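Local coordinates for GTP pyrophosphokinase (Streptococcus pneumoniae, PDB 2BE3), which probably transfers pyrophosphate from ATP to GTP or GDP, making the alarmone (p)ppGpp, at residues Asp75-Arg80 against Lys137-Glu142; Leu79-Gln84 against Ile143-Leu148. All coordinates share one frame; numbering follows the deposited sequence.

Contact 1. Residues Asp75-Arg80 against Lys137-Glu142; sequences DIAGLR and KTILAE
Asp75 and Glu142 meet through their aliphatic parts, an example of how two acidic side chains can pack together while their charged ends find other company. The two CB atoms, Asp75 CB and Glu142 CB, lie 3.6 Å apart. Glu142 has CG anti to its backbone N (chi1 -174°) and runs out extended, which lays its carboxylate alongside the Asp75 methylene, Glu142 CD being 3.7 Å from Asp75 CB. In Asp75, CG sits between the backbone N and the carbonyl carbon (chi1 67°), with the oxygens turned to basic partners: Arg48 and Lys50 form salt bridges to OD2, and Lys58 to OD1. Asp75 OD2 and Glu142 OE1 remain 4.5 Å apart. Glu142 OE1 accepts a hydrogen bond from Gln144 NE2. Water 2, 2.7 Å from Glu142 OE1, also takes the NE-H of Arg80 in the plane of its guanidinium.

On the other face of the sheet the contact is apolar and compact. Ala77 CB meets Ala141 CB at 3.8 Å, with the CD1 end of Ile139 close by; helix 6-35 covers this side, its Tyr15 touching Ile139. Between the faces, Glu142 grips the neighbouring strand with both backbone groups. Its N donates to Ala77 O at 2.9 Å, and its carbonyl O accepts from Leu79 N at 2.8 Å, thus straddling Gly78, whose CA-H also points to Glu142 O. Ahead of these bonds, water 1 links the segments by donating to Leu140 O and weakly accepting from Ile76 N.

The arrangement is a parallel beta ladder just beginning, in the central mixed sheet of the RelA/SpoT synthetase fold. Asp75 in DIAGLR and Glu142 in EIQIR match the acidic residues of the synthetase site in relatives, so the contact probably lies at the nucleotide-binding site.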
loop_
_atom_site.group_PDB
_atom_site.type_symbol
_atom_site.label_atom_id
_atom_site.label_comp_id
_atom_site.label_asym_id
_atom_site.label_seq_id
_atom_site.Cartn_x
_atom_site.Cartn_y
_atom_site.Cartn_z
ATOM N N ASP A 75 -18.031 -2.049 6.784
ATOM C CA ASP A 75 -17.625 -1.203 5.693
ATOM C C ASP A 75 -17.197 0.171 6.157
ATOM O O ASP A 75 -17.376 1.135 5.433
ATOM C CB ASP A 75 -18.764 -1.091 4.673
ATOM C CG ASP A 75 -19.988 -0.333 5.225
ATOM O OD1 ASP A 75 -20.392 -0.596 6.385
ATOM O OD2 ASP A 75 -20.515 0.566 4.495
ATOM N N ILE A 76 -16.651 0.268 7.361
ATOM C CA ILE A 76 -15.909 1.465 7.719
ATOM C C ILE A 76 -14.839 1.764 6.657
ATOM O O ILE A 76 -14.707 2.905 6.217
ATOM C CB ILE A 76 -15.333 1.387 9.146
ATOM C CG1 ILE A 76 -16.478 1.209 10.161
ATOM C CG2 ILE A 76 -14.583 2.662 9.457
ATOM C CD1 ILE A 76 -16.050 0.650 11.512
ATOM N N ALA A 77 -14.096 0.746 6.227
ATOM C CA ALA A 77 -13.271 0.838 5.019
ATOM C C ALA A 77 -14.096 0.241 3.852
ATOM O O ALA A 77 -14.648 -0.869 3.963
ATOM C CB ALA A 77 -11.972 0.104 5.220
ATOM N N GLY A 78 -14.291 1.024 2.796
ATOM C CA GLY A 78 -15.120 0.614 1.666
ATOM C C GLY A 78 -14.335 0.837 0.391
ATOM O O GLY A 78 -13.747 1.896 0.215
ATOM N N LEU A 79 -14.301 -0.165 -0.490
ATOM C CA LEU A 79 -13.638 -0.070 -1.780
ATOM C C LEU A 79 -14.668 -0.395 -2.802
ATOM O O LEU A 79 -15.577 -1.185 -2.511
ATOM C CB LEU A 79 -12.453 -1.046 -1.875
ATOM C CG LEU A 79 -11.461 -0.346 -0.944
ATOM C CD1 LEU A 79 -11.104 -1.082 0.371
ATOM C CD2 LEU A 79 -10.329 0.367 -1.653
ATOM N N ARG A 80 -14.535 0.241 -3.981
ATOM C CA ARG A 80 -15.418 0.026 -5.115
ATOM C C ARG A 80 -14.586 -0.318 -6.330
ATOM O O ARG A 80 -13.712 0.457 -6.769
ATOM C CB ARG A 80 -16.246 1.278 -5.404
ATOM C CG ARG A 80 -17.077 1.757 -4.236
ATOM C CD ARG A 80 -18.287 0.905 -4.101
ATOM N NE ARG A 80 -18.841 0.959 -2.751
ATOM C CZ ARG A 80 -19.768 1.835 -2.363
ATOM N NH1 ARG A 80 -20.234 2.753 -3.231
ATOM N NH2 ARG A 80 -20.226 1.797 -1.115
ATOM N N LYS A 137 -2.726 -4.166 13.263
ATOM C CA LYS A 137 -4.131 -3.997 13.572
ATOM C C LYS A 137 -4.992 -4.592 12.431
ATOM O O LYS A 137 -4.842 -4.215 11.257
ATOM C CB LYS A 137 -4.399 -2.514 13.821
ATOM C CG LYS A 137 -5.852 -2.146 13.926
ATOM C CD LYS A 137 -6.344 -2.405 15.347
ATOM C CE LYS A 137 -7.824 -2.739 15.385
ATOM N NZ LYS A 137 -8.135 -3.212 16.757
ATOM N N THR A 138 -5.864 -5.536 12.773
ATOM C CA THR A 138 -6.767 -6.177 11.820
ATOM C C THR A 138 -8.123 -5.472 11.765
ATOM O O THR A 138 -8.743 -5.231 12.784
ATOM C CB THR A 138 -6.987 -7.651 12.137
ATOM O OG1 THR A 138 -5.751 -8.359 12.016
ATOM C CG2 THR A 138 -7.908 -8.247 11.143
ATOM N N ILE A 139 -8.563 -5.118 10.569
ATOM C CA ILE A 139 -9.824 -4.422 10.389
ATOM C C ILE A 139 -10.724 -5.192 9.391
ATOM O O ILE A 139 -10.244 -6.055 8.625
ATOM C CB ILE A 139 -9.618 -2.911 9.981
ATOM C CG1 ILE A 139 -8.794 -2.754 8.711
ATOM C CG2 ILE A 139 -8.906 -2.120 11.082
ATOM C CD1 ILE A 139 -9.623 -2.526 7.507
ATOM N N LEU A 140 -12.030 -4.932 9.441
ATOM C CA LEU A 140 -12.896 -5.320 8.337
ATOM C C LEU A 140 -12.914 -4.263 7.219
ATOM O O LEU A 140 -13.141 -3.049 7.473
ATOM C CB LEU A 140 -14.331 -5.658 8.804
ATOM C CG LEU A 140 -14.494 -6.824 9.799
ATOM C CD1 LEU A 140 -15.937 -6.904 10.308
ATOM C CD2 LEU A 140 -14.049 -8.138 9.236
ATOM N N ALA A 141 -12.748 -4.722 5.976
ATOM C CA ALA A 141 -13.013 -3.840 4.805
ATOM C C ALA A 141 -14.049 -4.487 3.874
ATOM O O ALA A 141 -14.119 -5.720 3.753
ATOM C CB ALA A 141 -11.730 -3.533 4.064
ATOM N N GLU A 142 -14.880 -3.672 3.246
ATOM C CA GLU A 142 -15.844 -4.182 2.301
ATOM C C GLU A 142 -15.442 -3.764 0.880
ATOM O O GLU A 142 -15.323 -2.562 0.602
ATOM C CB GLU A 142 -17.214 -3.667 2.657
ATOM C CG GLU A 142 -18.360 -4.233 1.843
ATOM C CD GLU A 142 -19.488 -3.225 1.715
ATOM O OE1 GLU A 142 -19.251 -2.098 1.149
ATOM O OE2 GLU A 142 -20.598 -3.555 2.200
HETATM O O HOH W 1 -15.115 -2.121 8.835
HETATM O O HOH W 2 -17.677 -0.700 -0.551
#

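Contact 2. Residues Leu79-Gln84 against Ile143-Leu148; sequences LRVMVQ and IQIRTL
A regular parallel beta ladder at the heart of the mixed sheet joins Leu79-Met82 to Ile143-Arg146, the strand axes inclined at 27° to each other. As in any parallel pair, one strand's residues reach across with both backbone groups: Gln144 N donates to Leu79 O and Gln144 O accepts from Val81 N, then Arg146 does likewise between Val81 O and Val83 N, all four bonds being 2.8 to 2.9 Å from N to O.

The side chains divide by face. One carries Arg80, Gln144 and Arg146 together with Met82. Arg80 bends at its second torsion (chi2 -78°) and lies beside Gln144, pointing the same way. Its CD sits above the centre of the Arg146 guanidinium; the two guanidinium planes are 32° apart, and Arg80 NH1 lies 3.5 Å from Arg146 NH1. Water 3 accepts from Arg146 NH1 and weakly from Arg80 NH1, which may ease the approach. Arg146 stretches out to give an NH2 bond of 2.6 Å to Gln144 OE1, tilted out of the guanidinium plane. Ser121 OG bonds to both Gln144 OE1 and Arg146 NE, and Tyr119 OH to Arg146 NH2.

In this alpha/beta fold, helices 6-35 and 89-97 cover the face of Val81, Ile143 and Ile145, while helix 148-164 meets the Arg146 side. Val81 CG2 meets Ile143 CG2 at 3.8 Å, and Val83 CG1 meets Ile145 CG2 at 3.6 Å, each pair crossing at a slant. Leu26 touches Val81, and Val89 both Val83 and Ile145.

Thr147 is the N-cap of helix 148-164: its OG1 bonds to Met150 N and also to Asp187. One residue further on, Leu148 crosses selenomethionine Met82 at about a right angle, and Leu148 CD2 rests 3.4 Å from Val83 O.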
loop_
_atom_site.group_PDB
_atom_site.type_symbol
_atom_site.label_atom_id
_atom_site.label_comp_id
_atom_site.label_asym_id
_atom_site.label_seq_id
_atom_site.Cartn_x
_atom_site.Cartn_y
_atom_site.Cartn_z
ATOM N N LEU A 79 -14.301 -0.165 -0.490
ATOM C CA LEU A 79 -13.638 -0.070 -1.780
ATOM C C LEU A 79 -14.668 -0.395 -2.802
ATOM O O LEU A 79 -15.577 -1.185 -2.511
ATOM C CB LEU A 79 -12.453 -1.046 -1.875
ATOM C CG LEU A 79 -11.461 -0.346 -0.944
ATOM C CD1 LEU A 79 -11.104 -1.082 0.371
ATOM C CD2 LEU A 79 -10.329 0.367 -1.653
ATOM N N ARG A 80 -14.535 0.241 -3.981
ATOM C CA ARG A 80 -15.418 0.026 -5.115
ATOM C C ARG A 80 -14.586 -0.318 -6.330
ATOM O O ARG A 80 -13.712 0.457 -6.769
ATOM C CB ARG A 80 -16.246 1.278 -5.404
ATOM C CG ARG A 80 -17.077 1.757 -4.236
ATOM C CD ARG A 80 -18.287 0.905 -4.101
ATOM N NE ARG A 80 -18.841 0.959 -2.751
ATOM C CZ ARG A 80 -19.768 1.835 -2.363
ATOM N NH1 ARG A 80 -20.234 2.753 -3.231
ATOM N NH2 ARG A 80 -20.226 1.797 -1.115
ATOM N N VAL A 81 -14.840 -1.497 -6.863
ATOM C CA VAL A 81 -14.128 -1.942 -8.034
ATOM C C VAL A 81 -15.108 -1.963 -9.178
ATOM O O VAL A 81 -16.110 -2.645 -9.095
ATOM C CB VAL A 81 -13.465 -3.315 -7.771
ATOM C CG1 VAL A 81 -12.863 -3.946 -9.069
ATOM C CG2 VAL A 81 -12.420 -3.155 -6.671
HETATM N N MSE A 82 -14.827 -1.182 -10.220
HETATM C CA MSE A 82 -15.673 -1.084 -11.398
HETATM C C MSE A 82 -15.151 -1.990 -12.502
HETATM O O MSE A 82 -13.976 -1.950 -12.830
HETATM C CB MSE A 82 -15.749 0.378 -11.877
HETATM C CG MSE A 82 -17.093 1.076 -11.542
HETATM SE SE MSE A 82 -17.519 1.148 -9.573
HETATM C CE MSE A 82 -15.851 2.345 -8.988
ATOM N N VAL A 83 -16.025 -2.832 -13.035
ATOM C CA VAL A 83 -15.670 -3.820 -14.038
ATOM C C VAL A 83 -16.527 -3.571 -15.263
ATOM O O VAL A 83 -17.576 -2.919 -15.174
ATOM C CB VAL A 83 -15.847 -5.311 -13.523
ATOM C CG1 VAL A 83 -14.958 -5.595 -12.288
ATOM C CG2 VAL A 83 -17.307 -5.625 -13.205
ATOM N N GLN A 84 -16.079 -4.076 -16.410
ATOM C CA GLN A 84 -16.797 -3.914 -17.645
ATOM C C GLN A 84 -18.066 -4.773 -17.677
ATOM O O GLN A 84 -19.170 -4.263 -17.950
ATOM C CB GLN A 84 -15.870 -4.318 -18.773
ATOM C CG GLN A 84 -16.186 -3.742 -20.100
ATOM C CD GLN A 84 -15.049 -3.901 -21.084
ATOM O OE1 GLN A 84 -14.327 -4.918 -21.091
ATOM N NE2 GLN A 84 -14.896 -2.897 -21.953
ATOM N N ILE A 143 -15.146 -4.743 0.018
ATOM C CA ILE A 143 -14.895 -4.470 -1.388
ATOM C C ILE A 143 -16.147 -4.807 -2.198
ATOM O O ILE A 143 -16.594 -5.961 -2.221
ATOM C CB ILE A 143 -13.694 -5.260 -1.939
ATOM C CG1 ILE A 143 -12.435 -5.019 -1.072
ATOM C CG2 ILE A 143 -13.469 -4.900 -3.440
ATOM C CD1 ILE A 143 -11.311 -6.004 -1.327
ATOM N N GLN A 144 -16.734 -3.796 -2.834
ATOM C CA GLN A 144 -17.850 -4.020 -3.738
ATOM C C GLN A 144 -17.407 -4.059 -5.200
ATOM O O GLN A 144 -16.502 -3.317 -5.617
ATOM C CB GLN A 144 -18.885 -2.941 -3.531
ATOM C CG GLN A 144 -19.697 -3.174 -2.279
ATOM C CD GLN A 144 -20.927 -2.339 -2.274
ATOM O OE1 GLN A 144 -21.650 -2.294 -3.259
ATOM N NE2 GLN A 144 -21.167 -1.642 -1.184
ATOM N N ILE A 145 -18.015 -4.935 -5.982
ATOM C CA ILE A 145 -17.632 -5.044 -7.367
ATOM C C ILE A 145 -18.855 -4.761 -8.202
ATOM O O ILE A 145 -19.890 -5.369 -8.004
ATOM C CB ILE A 145 -17.012 -6.445 -7.702
ATOM C CG1 ILE A 145 -15.784 -6.694 -6.838
ATOM C CG2 ILE A 145 -16.492 -6.462 -9.145
ATOM C CD1 ILE A 145 -15.656 -8.062 -6.436
ATOM N N ARG A 146 -18.735 -3.854 -9.155
ATOM C CA ARG A 146 -19.894 -3.386 -9.872
ATOM C C ARG A 146 -19.570 -3.145 -11.332
ATOM O O ARG A 146 -18.433 -2.789 -11.644
ATOM C CB ARG A 146 -20.288 -2.024 -9.288
ATOM C CG ARG A 146 -20.877 -2.099 -7.938
ATOM C CD ARG A 146 -21.087 -0.723 -7.404
ATOM N NE ARG A 146 -21.719 -0.860 -6.097
ATOM C CZ ARG A 146 -22.198 0.149 -5.382
ATOM N NH1 ARG A 146 -22.157 1.395 -5.848
ATOM N NH2 ARG A 146 -22.740 -0.106 -4.207
ATOM N N THR A 147 -20.569 -3.249 -12.212
ATOM C CA THR A 147 -20.410 -2.678 -13.526
ATOM C C THR A 147 -20.664 -1.167 -13.435
ATOM O O THR A 147 -21.160 -0.642 -12.410
ATOM C CB THR A 147 -21.333 -3.311 -14.591
ATOM O OG1 THR A 147 -22.709 -3.172 -14.202
ATOM C CG2 THR A 147 -20.978 -4.781 -14.813
ATOM N N LEU A 148 -20.321 -0.467 -14.496
ATOM C CA LEU A 148 -20.547 0.968 -14.518
ATOM C C LEU A 148 -22.035 1.258 -14.458
ATOM O O LEU A 148 -22.437 2.183 -13.787
ATOM C CB LEU A 148 -19.852 1.609 -15.737
ATOM C CG LEU A 148 -18.329 1.764 -15.486
ATOM C CD1 LEU A 148 -18.076 2.674 -14.281
ATOM C CD2 LEU A 148 -17.615 0.435 -15.212
HETATM O O HOH W 3 -23.481 3.281 -3.800
HETATM O O HOH W 4 -19.420 -1.416 -17.207
#

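How the contacts relate
Read from the N terminus, the chain enters strand 77-83 beside strand 42-49, and residues 75-84 supply the first half of both contacts. It then leaves through helix 89-97, builds strand 102-109 at the far edge of the sheet, and returns by way of strand 122-130. Strand 137-147 then slots in between strands 77-83 and 122-130, where contact 1 closes the excursion and contact 2 carries the same pairing forward. Because the two strands run parallel, these closures cross instead of nesting. The contact centres are 15 Å apart, with Leu79 and Arg80 common to both, and contact 2 leads directly into helix 148-164.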